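Local coordinates for protein putative oxidoreductase (Bacteroides fragilis NCTC 9343, PDB 3FHL) that probably acts as a nucleotide-dependent oxidoreductase of the Gfo/Idh/MocA family, pairing a Rossmann domain with a C-terminal alpha/beta domain, at residues P194-A199 against N348-L353; K35-S40 against S52-F57; I203-G208 against S234-E239; N124-A129 against L324-Q329. All coordinates share one frame; numbering follows the deposited sequence.

The four contacts are spread over both domains of this putative oxidoreductase. Contact 2 lies at one edge of the Rossmann sheet and contact 1 at one edge of the C-terminal sheet, on opposite sides of the chain's centre, their own centres about 45 Å apart. Contact 4 sits between them, about 5 Å from the chain's centre, where the loop after the last Rossmann strand meets the residues just before helix 328-347. That helix runs from contact 4 to the C-terminal strand of contact 1. Contact 3 joins loops of the C-terminal sheet, its centre about 25 Å from that of contact 1 and 29 Å from that of contact 4; contacts 1 and 3 both touch the second subunit.

Contact 1. Residues P194-A199 against N348-L353; sequences PEAVFA and NKIVNL
Val197 and Val351 spend their backbone groups on each other as an antiparallel hydrogen-bonded pair: Val197 N reaches Val351 O at 2.8 Å, and Val351 N returns to Val197 O at 3.0 Å, an almost straight bond with 173° at the hydrogen. Beside it, Ala196 and Asn352 form the non-hydrogen-bonded pair, and Ala196 finds its backbone partner in Leu219 instead. Its CA nevertheless approaches Val351 O at 3.3 Å, so this carbonyl receives a CA-H contact besides the Val197 amide. The next bond runs from Leu353 N to Glu195 O at 2.9 Å. Glu195 O has a second donor, a water that gives one hydrogen to it and the other to Leu353 O, each bond 2.8 Å long. Asn352 OD1 lies near Ala196 CB but is satisfied by Asn348 ND2 of the second subunit, while Asn348 OD1 takes Asn352 ND2 of that subunit.

Apolar contacts flank the pairing. Val197 holds CG1 anti to its backbone N (chi1 171°), which sets CG2 beside that nitrogen, where Leu353 CD1 meets it at 4.0 Å. On the face that Ala196 shares with Asn352, Ala196 CB touches Ile350 CG2 at 3.8 Å.

Strand 351-352, entered after a Schellman motif at Asn348 ends helix 328-347, is the outermost strand of the C-terminal sheet within this chain. Strand 194-202 lies between it and strand 213-221, with a classic beta bulge where Glu195 and Ala196 both face Leu219; helix 328-347 packs against Pro194 and Ala199, and the Phe198 rings of the two subunits stack.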
# COMPACT_ATOMS: atom_id res chain seq x y z
N PRO C 194 -10.81 -4.17 -15.10
CA PRO C 194 -9.74 -5.17 -14.96
C PRO C 194 -10.15 -6.58 -15.40
O PRO C 194 -11.34 -6.91 -15.41
CB PRO C 194 -9.46 -5.14 -13.45
CG PRO C 194 -10.77 -4.82 -12.85
CD PRO C 194 -11.45 -3.88 -13.81
N GLU C 195 -9.18 -7.42 -15.73
CA GLU C 195 -9.46 -8.84 -15.94
C GLU C 195 -9.79 -9.57 -14.64
O GLU C 195 -10.62 -10.48 -14.63
CB GLU C 195 -8.26 -9.52 -16.60
CG GLU C 195 -7.97 -9.02 -17.99
CD GLU C 195 -6.71 -9.64 -18.55
OE1 GLU C 195 -6.29 -10.70 -18.03
OE2 GLU C 195 -6.14 -9.07 -19.50
N ALA C 196 -9.14 -9.17 -13.55
CA ALA C 196 -9.32 -9.85 -12.27
C ALA C 196 -9.23 -8.88 -11.08
O ALA C 196 -8.76 -7.75 -11.23
CB ALA C 196 -8.29 -10.99 -12.13
N VAL C 197 -9.69 -9.32 -9.92
CA VAL C 197 -9.66 -8.50 -8.70
C VAL C 197 -9.08 -9.31 -7.52
O VAL C 197 -9.50 -10.43 -7.27
CB VAL C 197 -11.07 -7.97 -8.33
CG1 VAL C 197 -11.07 -7.30 -6.92
CG2 VAL C 197 -11.57 -6.95 -9.38
N PHE C 198 -8.11 -8.73 -6.82
CA PHE C 198 -7.75 -9.21 -5.51
C PHE C 198 -8.16 -8.16 -4.49
O PHE C 198 -7.98 -6.96 -4.72
CB PHE C 198 -6.24 -9.52 -5.40
CG PHE C 198 -5.75 -9.63 -3.97
CD1 PHE C 198 -5.78 -10.85 -3.31
CD2 PHE C 198 -5.31 -8.51 -3.27
CE1 PHE C 198 -5.34 -10.96 -1.98
CE2 PHE C 198 -4.88 -8.60 -1.95
CZ PHE C 198 -4.90 -9.84 -1.31
N ALA C 199 -8.73 -8.59 -3.37
CA ALA C 199 -8.99 -7.68 -2.25
C ALA C 199 -8.74 -8.35 -0.91
O ALA C 199 -8.98 -9.54 -0.74
CB ALA C 199 -10.41 -7.16 -2.30
N ASN C 348 -11.22 -16.07 -0.19
CA ASN C 348 -9.75 -16.18 -0.21
C ASN C 348 -9.24 -16.56 -1.60
O ASN C 348 -8.41 -17.46 -1.75
CB ASN C 348 -9.26 -17.15 0.90
CG ASN C 348 -7.73 -17.30 0.94
OD1 ASN C 348 -7.20 -18.41 1.05
ND2 ASN C 348 -7.02 -16.19 0.83
N LYS C 349 -9.75 -15.88 -2.63
CA LYS C 349 -9.36 -16.16 -4.02
C LYS C 349 -9.22 -14.88 -4.87
O LYS C 349 -9.85 -13.87 -4.59
CB LYS C 349 -10.41 -17.06 -4.68
CG LYS C 349 -10.36 -18.54 -4.27
CD LYS C 349 -11.66 -19.25 -4.63
CE LYS C 349 -11.63 -20.73 -4.28
NZ LYS C 349 -10.65 -21.48 -5.11
N ILE C 350 -8.42 -14.95 -5.92
CA ILE C 350 -8.48 -13.95 -6.98
C ILE C 350 -9.76 -14.20 -7.78
O ILE C 350 -10.04 -15.34 -8.17
CB ILE C 350 -7.24 -14.04 -7.88
CG1 ILE C 350 -5.98 -13.64 -7.10
CG2 ILE C 350 -7.42 -13.19 -9.17
CD1 ILE C 350 -4.70 -13.70 -7.92
N VAL C 351 -10.53 -13.14 -8.02
CA VAL C 351 -11.81 -13.25 -8.73
C VAL C 351 -11.65 -12.76 -10.16
O VAL C 351 -11.35 -11.59 -10.38
CB VAL C 351 -12.94 -12.46 -8.04
CG1 VAL C 351 -14.21 -12.42 -8.89
CG2 VAL C 351 -13.24 -13.05 -6.68
N ASN C 352 -11.85 -13.66 -11.11
CA ASN C 352 -11.76 -13.32 -12.52
C ASN C 352 -13.12 -12.85 -13.03
O ASN C 352 -14.16 -13.47 -12.77
CB ASN C 352 -11.25 -14.51 -13.34
CG ASN C 352 -9.86 -14.97 -12.91
OD1 ASN C 352 -8.87 -14.27 -13.13
ND2 ASN C 352 -9.79 -16.15 -12.31
N LEU C 353 -13.12 -11.73 -13.74
CA LEU C 353 -14.36 -11.17 -14.30
C LEU C 353 -14.67 -11.82 -15.65
O LEU C 353 -13.80 -11.89 -16.52
CB LEU C 353 -14.23 -9.65 -14.45
CG LEU C 353 -14.58 -8.71 -13.29
CD1 LEU C 353 -13.80 -8.96 -12.03
CD2 LEU C 353 -14.33 -7.27 -13.74
O HOH W 1 -11.08 -12.39 -16.67

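Contact 2. Residues K35-S40 against S52-F57; sequences KIVERS and SIVRSF
Lys35-Val37 and Ser52-Val54 run side by side as parallel strands, their axes approaching to 4.6 Å with 33° between their directions. They are the second and third strands of the Rossmann fold, and 52-54 is the outermost on its side in the order 3-2-1-4-5-6. Ile36 sits at the centre of the pairing: its N-H goes to Ser52 O at 2.9 Å and its carbonyl takes Val54 N, after which Glu38 N binds Val54 O.

On the face shared by Lys35, Val37, Ser52 and Val54, the packing is aliphatic. Val54 CG2, wedged between its own backbone N and carbonyl carbon, meets Val37 CG2 at 3.8 Å. Its other methyl, CG1, lies 3.8 Å from Lys35 CD, where the extended lysine chain crosses the valine at about a right angle on its way to a salt bridge with Asp63. Leu60 of helix 58-61 packs on Lys35, Val37 and Val54.

Just past the end of strand 31-37, Glu38 places OE1 3.7 Å from Ile53 CD1, yet the polar partner of OE1 is Ser44 OG, while OE2 takes Leu43 N. In Rossmann relatives an acidic residue at the end of the second strand commonly binds the cofactor ribose; no cofactor contact is established for Glu38.

Arg55 also serves the loop that follows Glu38, NH1 binding Lys41 O and NH2 making a salt bridge to Glu42. A bend at chi2 (-55°) puts CD only 3.2 Å from Glu38 O, and to this same oxygen NH1 donates at 2.8 Å from 48° above the carbonyl plane.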
# COMPACT_ATOMS: atom_id res chain seq x y z
N LYS C 35 -37.71 24.10 -8.65
CA LYS C 35 -38.54 23.55 -7.60
C LYS C 35 -37.78 22.66 -6.62
O LYS C 35 -36.99 21.82 -7.02
CB LYS C 35 -39.72 22.78 -8.20
CG LYS C 35 -40.94 23.63 -8.34
CD LYS C 35 -42.09 22.87 -8.97
CE LYS C 35 -43.26 23.81 -9.10
NZ LYS C 35 -44.32 23.32 -10.03
N ILE C 36 -38.04 22.86 -5.32
CA ILE C 36 -37.41 22.04 -4.28
C ILE C 36 -38.48 21.35 -3.44
O ILE C 36 -39.37 22.00 -2.89
CB ILE C 36 -36.46 22.89 -3.37
CG1 ILE C 36 -35.35 23.55 -4.20
CG2 ILE C 36 -35.86 22.03 -2.26
CD1 ILE C 36 -34.61 24.67 -3.48
N VAL C 37 -38.41 20.02 -3.35
CA VAL C 37 -39.25 19.28 -2.42
C VAL C 37 -38.76 19.45 -0.97
O VAL C 37 -37.64 19.07 -0.61
CB VAL C 37 -39.32 17.78 -2.74
CG1 VAL C 37 -40.30 17.07 -1.80
CG2 VAL C 37 -39.72 17.56 -4.17
N GLU C 38 -39.62 20.04 -0.16
CA GLU C 38 -39.46 20.04 1.28
C GLU C 38 -40.80 19.58 1.83
O GLU C 38 -41.81 20.26 1.63
CB GLU C 38 -39.11 21.43 1.80
CG GLU C 38 -37.73 21.94 1.38
CD GLU C 38 -37.25 23.10 2.25
OE1 GLU C 38 -37.01 24.19 1.71
OE2 GLU C 38 -37.12 22.91 3.48
N ARG C 39 -40.82 18.42 2.50
CA ARG C 39 -42.08 17.81 2.96
C ARG C 39 -42.81 18.61 4.05
O ARG C 39 -44.04 18.55 4.12
CB ARG C 39 -41.87 16.36 3.40
CG ARG C 39 -41.68 15.38 2.24
CD ARG C 39 -41.77 13.93 2.71
NE ARG C 39 -40.58 13.48 3.43
CZ ARG C 39 -40.39 12.25 3.91
NH1 ARG C 39 -39.26 11.95 4.54
NH2 ARG C 39 -41.32 11.31 3.76
N SER C 40 -42.08 19.36 4.86
CA SER C 40 -42.69 20.10 5.97
C SER C 40 -42.01 21.44 6.30
O SER C 40 -42.65 22.36 6.82
CB SER C 40 -42.70 19.24 7.23
OG SER C 40 -41.37 18.96 7.64
N SER C 52 -39.27 27.42 -6.00
CA SER C 52 -40.60 27.11 -5.48
C SER C 52 -40.59 25.83 -4.64
O SER C 52 -40.20 24.77 -5.13
CB SER C 52 -41.61 26.97 -6.63
OG SER C 52 -41.76 28.20 -7.31
N ILE C 53 -41.01 25.94 -3.39
CA ILE C 53 -41.12 24.78 -2.51
C ILE C 53 -42.39 23.99 -2.81
O ILE C 53 -43.49 24.53 -2.78
CB ILE C 53 -41.05 25.16 -1.01
CG1 ILE C 53 -39.63 25.60 -0.65
CG2 ILE C 53 -41.46 23.98 -0.11
CD1 ILE C 53 -39.53 26.58 0.51
N VAL C 54 -42.22 22.71 -3.14
CA VAL C 54 -43.34 21.78 -3.23
C VAL C 54 -43.24 20.75 -2.11
O VAL C 54 -42.19 20.59 -1.49
CB VAL C 54 -43.47 21.12 -4.64
CG1 VAL C 54 -43.82 22.17 -5.69
CG2 VAL C 54 -42.22 20.34 -5.04
N ARG C 55 -44.35 20.07 -1.83
CA ARG C 55 -44.45 19.20 -0.66
C ARG C 55 -44.28 17.72 -0.97
O ARG C 55 -44.18 16.90 -0.06
CB ARG C 55 -45.80 19.43 0.06
CG ARG C 55 -46.00 20.81 0.68
CD ARG C 55 -44.88 21.16 1.64
NE ARG C 55 -44.97 22.52 2.16
CZ ARG C 55 -43.97 23.14 2.80
NH1 ARG C 55 -42.81 22.53 2.97
NH2 ARG C 55 -44.14 24.38 3.25
N SER C 56 -44.26 17.37 -2.25
CA SER C 56 -44.12 15.97 -2.63
C SER C 56 -43.31 15.81 -3.90
O SER C 56 -43.17 16.76 -4.68
CB SER C 56 -45.49 15.29 -2.80
OG SER C 56 -46.19 15.81 -3.92
N PHE C 57 -42.79 14.60 -4.08
CA PHE C 57 -41.99 14.24 -5.23
C PHE C 57 -42.82 14.21 -6.50
O PHE C 57 -42.35 14.63 -7.56
CB PHE C 57 -41.31 12.88 -5.01
CG PHE C 57 -40.43 12.46 -6.16
CD1 PHE C 57 -39.24 13.13 -6.42
CD2 PHE C 57 -40.81 11.41 -6.99
CE1 PHE C 57 -38.44 12.75 -7.48
CE2 PHE C 57 -40.01 11.03 -8.05
CZ PHE C 57 -38.82 11.70 -8.30

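Contact 3. Residues I203-G208 against S234-E239; sequences ILREGG and SYLMRE
A guanidinium-aromatic stack between Arg205 and Tyr235 joins two loops of the C-terminal sheet. The groups lie nearly parallel, their planes 7° apart and their centres separated by 4.5 Å. They are displaced from full overlap: Arg205 NH1 stands over Tyr235 CG at 3.8 Å, and Tyr235 CB lies against the same guanidinium face toward its rim. A bend at chi3 (-52°) turns NE out of line with the chain before it. The flat group is also anchored by its N-H donors, NE in a salt bridge to Asp212 and NH1 in a bond to Arg157 O, so hydrogen bonding and stacking fix its rotation together.

Leucine side chains pack beside the stack. Leu236 CD1 touches the aliphatic part of the arginine at Arg205 CG, 3.8 Å away, and reaches Leu204 CB at 4.1 Å. Leu204 CD1 in turn extends toward Ser234 OG, a looser approach at 4.2 Å. That hydroxyl oxygen accepts from Leu236 N at 3.0 Å, an ST turn that shapes the chain just where it presents Tyr235 and Leu236. Within its own segment, Arg205 begins a type II beta turn closed by Gly208 N on Arg205 O at 3.2 Å. Leu204 O binds Arg145 of the second subunit, whose Val147 also packs on Leu204.

Residues 203-208 belong to the loop between strands 194-202 and 213-221, while the segment 234-239 begins at the end of strand 228-234. The two loops therefore meet beyond the start of strand 213-221, which runs between the other two and whose Tyr213 touches both Leu204 and Ser234.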
# COMPACT_ATOMS: atom_id res chain seq x y z
N ILE C 203 -11.62 -5.65 9.62
CA ILE C 203 -12.22 -4.85 10.69
C ILE C 203 -11.12 -4.76 11.74
O ILE C 203 -10.87 -5.71 12.50
CB ILE C 203 -13.51 -5.46 11.28
CG1 ILE C 203 -14.54 -5.71 10.18
CG2 ILE C 203 -14.07 -4.51 12.33
CD1 ILE C 203 -15.69 -6.63 10.56
N LEU C 204 -10.43 -3.62 11.74
CA LEU C 204 -9.21 -3.47 12.50
C LEU C 204 -9.49 -2.82 13.85
O LEU C 204 -8.68 -2.93 14.77
CB LEU C 204 -8.20 -2.64 11.70
CG LEU C 204 -7.87 -3.03 10.25
CD1 LEU C 204 -6.78 -2.08 9.74
CD2 LEU C 204 -7.43 -4.49 10.12
N ARG C 205 -10.64 -2.16 13.97
CA ARG C 205 -10.97 -1.43 15.19
C ARG C 205 -11.80 -2.29 16.12
O ARG C 205 -12.67 -3.05 15.68
CB ARG C 205 -11.69 -0.11 14.88
CG ARG C 205 -10.84 0.87 14.08
CD ARG C 205 -11.61 2.08 13.59
NE ARG C 205 -12.83 1.73 12.86
CZ ARG C 205 -13.80 2.60 12.57
NH1 ARG C 205 -13.68 3.87 12.93
NH2 ARG C 205 -14.88 2.19 11.92
N GLU C 206 -11.49 -2.18 17.41
CA GLU C 206 -12.21 -2.88 18.46
C GLU C 206 -13.68 -2.45 18.44
O GLU C 206 -13.98 -1.26 18.50
CB GLU C 206 -11.58 -2.59 19.83
CG GLU C 206 -12.29 -3.25 21.01
CD GLU C 206 -11.90 -2.64 22.35
OE1 GLU C 206 -12.74 -1.93 22.95
OE2 GLU C 206 -10.75 -2.87 22.80
N GLY C 207 -14.57 -3.44 18.33
CA GLY C 207 -16.01 -3.20 18.34
C GLY C 207 -16.64 -2.94 16.98
O GLY C 207 -17.85 -2.70 16.89
N GLY C 208 -15.83 -3.00 15.92
CA GLY C 208 -16.30 -2.70 14.56
C GLY C 208 -17.18 -3.79 13.99
O GLY C 208 -16.93 -4.98 14.20
N SER C 234 -8.46 3.20 5.00
CA SER C 234 -8.38 2.69 6.36
C SER C 234 -8.77 3.79 7.33
O SER C 234 -8.50 4.96 7.08
CB SER C 234 -6.95 2.22 6.67
OG SER C 234 -6.84 1.73 8.01
N TYR C 235 -9.39 3.38 8.43
CA TYR C 235 -9.68 4.28 9.54
C TYR C 235 -8.58 4.29 10.60
O TYR C 235 -8.71 4.95 11.63
CB TYR C 235 -11.02 3.94 10.17
CG TYR C 235 -12.19 4.67 9.56
CD1 TYR C 235 -12.29 6.06 9.65
CD2 TYR C 235 -13.21 3.98 8.91
CE1 TYR C 235 -13.37 6.74 9.10
CE2 TYR C 235 -14.29 4.66 8.36
CZ TYR C 235 -14.36 6.03 8.46
OH TYR C 235 -15.43 6.69 7.90
N LEU C 236 -7.49 3.56 10.36
CA LEU C 236 -6.36 3.58 11.28
C LEU C 236 -5.05 3.88 10.58
O LEU C 236 -4.21 2.99 10.38
CB LEU C 236 -6.29 2.26 12.06
CG LEU C 236 -7.33 2.04 13.16
CD1 LEU C 236 -7.10 0.66 13.78
CD2 LEU C 236 -7.29 3.16 14.22
N MET C 237 -4.91 5.12 10.13
CA MET C 237 -3.69 5.62 9.52
C MET C 237 -3.42 7.00 10.11
O MET C 237 -3.67 8.02 9.46
CB MET C 237 -3.78 5.73 7.98
CG MET C 237 -3.91 4.43 7.21
SD MET C 237 -3.85 4.63 5.41
CE MET C 237 -3.74 2.92 4.91
N ARG C 238 -2.93 7.01 11.35
CA ARG C 238 -2.67 8.27 12.06
C ARG C 238 -1.75 9.19 11.28
O ARG C 238 -1.98 10.40 11.23
CB ARG C 238 -2.14 8.06 13.49
CG ARG C 238 -2.30 9.34 14.32
CD ARG C 238 -2.24 9.12 15.79
NE ARG C 238 -2.86 10.25 16.48
CZ ARG C 238 -3.24 10.26 17.76
NH1 ARG C 238 -3.07 9.19 18.52
NH2 ARG C 238 -3.80 11.34 18.27
N GLU C 239 -0.73 8.61 10.66
CA GLU C 239 0.05 9.34 9.69
C GLU C 239 -0.40 8.84 8.32
O GLU C 239 -0.29 7.66 8.01
CB GLU C 239 1.54 9.13 9.91
CG GLU C 239 2.43 9.86 8.90
CD GLU C 239 2.39 11.38 9.04
OE1 GLU C 239 1.95 11.90 10.10
OE2 GLU C 239 2.84 12.04 8.09

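Contact 4. Residues N124-A129 against L324-Q329; sequences NRRWDA and LETHAQ
Arg126 makes the direct polar link to Glu325: its chain is extended from CG to NE (chi3 -167°), and NH2 donates to Glu325 O at 2.6 Å, with 142° at the hydrogen, from well above the carbonyl plane. The other nitrogens of the guanidinium are engaged too, NE in a salt bridge with Asp185 and NH1 in one with Asp330.

Two waters bridge the Glu325 carboxylate to the same loop. One accepts from Arg126 NH2 at 3.1 Å and donates to Glu325 OE1 at 2.6 Å; another accepts from Trp127 NE1 at 3.0 Å, in the plane of the indole, and donates to Glu325 OE2.

The contact lies where the two domains meet: residues 124-129 leave the last Rossmann strand, 119-122, for helix 129-139, whereas 324-329 run into the first turn of helix 328-347. Across that junction the backbone of Thr326 bonds with Val121, and Thr326 OG1 is hydrogen-bonded to Ser120 OG.

Van der Waals packing centres on Thr326 CG2. The methyl meets the edge of the Trp127 ring at CH2, 3.7 Å away, and stands over one face of the Arg126 guanidinium, 4.0 Å from NH2.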
# COMPACT_ATOMS: atom_id res chain seq x y z
N ASN C 124 -19.20 12.69 -7.82
CA ASN C 124 -18.54 13.98 -7.85
C ASN C 124 -17.02 14.00 -7.69
O ASN C 124 -16.38 15.00 -8.02
CB ASN C 124 -19.15 14.93 -6.83
CG ASN C 124 -19.08 14.42 -5.41
OD1 ASN C 124 -18.70 13.28 -5.13
ND2 ASN C 124 -19.48 15.26 -4.48
N ARG C 125 -16.45 12.90 -7.20
CA ARG C 125 -15.01 12.88 -6.94
C ARG C 125 -14.17 12.77 -8.21
O ARG C 125 -12.94 12.86 -8.16
CB ARG C 125 -14.64 11.85 -5.87
CG ARG C 125 -15.12 12.29 -4.47
CD ARG C 125 -14.41 11.52 -3.37
NE ARG C 125 -14.91 11.87 -2.04
CZ ARG C 125 -14.46 12.89 -1.31
NH1 ARG C 125 -13.51 13.71 -1.76
NH2 ARG C 125 -14.99 13.10 -0.10
N ARG C 126 -14.85 12.65 -9.35
CA ARG C 126 -14.21 12.84 -10.64
C ARG C 126 -13.78 14.31 -10.82
O ARG C 126 -12.93 14.61 -11.65
CB ARG C 126 -15.16 12.45 -11.76
CG ARG C 126 -15.57 11.00 -11.72
CD ARG C 126 -16.17 10.60 -13.03
NE ARG C 126 -16.87 9.31 -12.99
CZ ARG C 126 -17.54 8.82 -14.02
NH1 ARG C 126 -18.14 7.64 -13.93
NH2 ARG C 126 -17.59 9.51 -15.15
N TRP C 127 -14.35 15.20 -10.01
CA TRP C 127 -13.97 16.61 -10.06
C TRP C 127 -13.28 17.09 -8.78
O TRP C 127 -13.25 18.29 -8.50
CB TRP C 127 -15.20 17.48 -10.38
CG TRP C 127 -15.74 17.27 -11.78
CD1 TRP C 127 -15.32 17.89 -12.93
CD2 TRP C 127 -16.77 16.37 -12.17
NE1 TRP C 127 -16.03 17.42 -14.02
CE2 TRP C 127 -16.93 16.49 -13.57
CE3 TRP C 127 -17.58 15.46 -11.47
CZ2 TRP C 127 -17.87 15.74 -14.28
CZ3 TRP C 127 -18.51 14.72 -12.19
CH2 TRP C 127 -18.64 14.86 -13.58
N ASP C 128 -12.73 16.16 -8.00
CA ASP C 128 -11.82 16.54 -6.91
C ASP C 128 -10.58 17.17 -7.53
O ASP C 128 -10.17 16.74 -8.61
CB ASP C 128 -11.42 15.31 -6.09
CG ASP C 128 -12.40 14.99 -4.96
OD1 ASP C 128 -13.42 15.70 -4.82
OD2 ASP C 128 -12.16 14.03 -4.21
N ALA C 129 -10.00 18.16 -6.86
CA ALA C 129 -8.76 18.81 -7.31
C ALA C 129 -7.63 17.81 -7.59
O ALA C 129 -6.97 17.90 -8.62
CB ALA C 129 -8.28 19.87 -6.29
N LEU C 324 -22.16 12.39 -22.24
CA LEU C 324 -22.39 12.40 -20.80
C LEU C 324 -21.24 11.65 -20.14
O LEU C 324 -20.88 10.56 -20.59
CB LEU C 324 -23.72 11.73 -20.49
CG LEU C 324 -24.08 11.45 -19.03
CD1 LEU C 324 -24.26 12.74 -18.27
CD2 LEU C 324 -25.31 10.56 -18.93
N GLU C 325 -20.64 12.23 -19.11
CA GLU C 325 -19.52 11.58 -18.41
C GLU C 325 -19.99 10.55 -17.39
O GLU C 325 -19.30 9.58 -17.11
CB GLU C 325 -18.61 12.61 -17.74
CG GLU C 325 -17.85 13.51 -18.72
CD GLU C 325 -16.97 14.54 -18.02
OE1 GLU C 325 -16.20 14.17 -17.10
OE2 GLU C 325 -17.02 15.74 -18.41
N THR C 326 -21.19 10.76 -16.84
CA THR C 326 -21.65 10.06 -15.66
C THR C 326 -22.86 9.16 -15.92
O THR C 326 -23.83 9.17 -15.15
CB THR C 326 -22.00 11.05 -14.54
OG1 THR C 326 -22.93 12.01 -15.05
CG2 THR C 326 -20.73 11.79 -14.03
N HIS C 327 -22.79 8.37 -16.97
CA HIS C 327 -23.83 7.36 -17.23
C HIS C 327 -24.06 6.49 -16.01
O HIS C 327 -23.12 6.13 -15.30
CB HIS C 327 -23.42 6.45 -18.39
CG HIS C 327 -23.51 7.09 -19.74
ND1 HIS C 327 -22.40 7.54 -20.42
CD2 HIS C 327 -24.57 7.34 -20.54
CE1 HIS C 327 -22.78 8.04 -21.58
NE2 HIS C 327 -24.09 7.93 -21.68
N ALA C 328 -25.33 6.14 -15.78
CA ALA C 328 -25.70 5.22 -14.70
C ALA C 328 -24.99 3.87 -14.77
O ALA C 328 -24.74 3.25 -13.73
CB ALA C 328 -27.20 5.03 -14.66
N GLN C 329 -24.65 3.43 -15.99
CA GLN C 329 -23.92 2.16 -16.19
C GLN C 329 -22.56 2.19 -15.46
O GLN C 329 -22.10 1.15 -14.99
CB GLN C 329 -23.72 1.87 -17.67
CG GLN C 329 -23.07 0.53 -18.01
CD GLN C 329 -23.90 -0.65 -17.59
OE1 GLN C 329 -25.10 -0.71 -17.87
NE2 GLN C 329 -23.27 -1.62 -16.92
O HOH W 2 -15.71 11.79 -16.11
O HOH W 3 -15.72 18.13 -16.87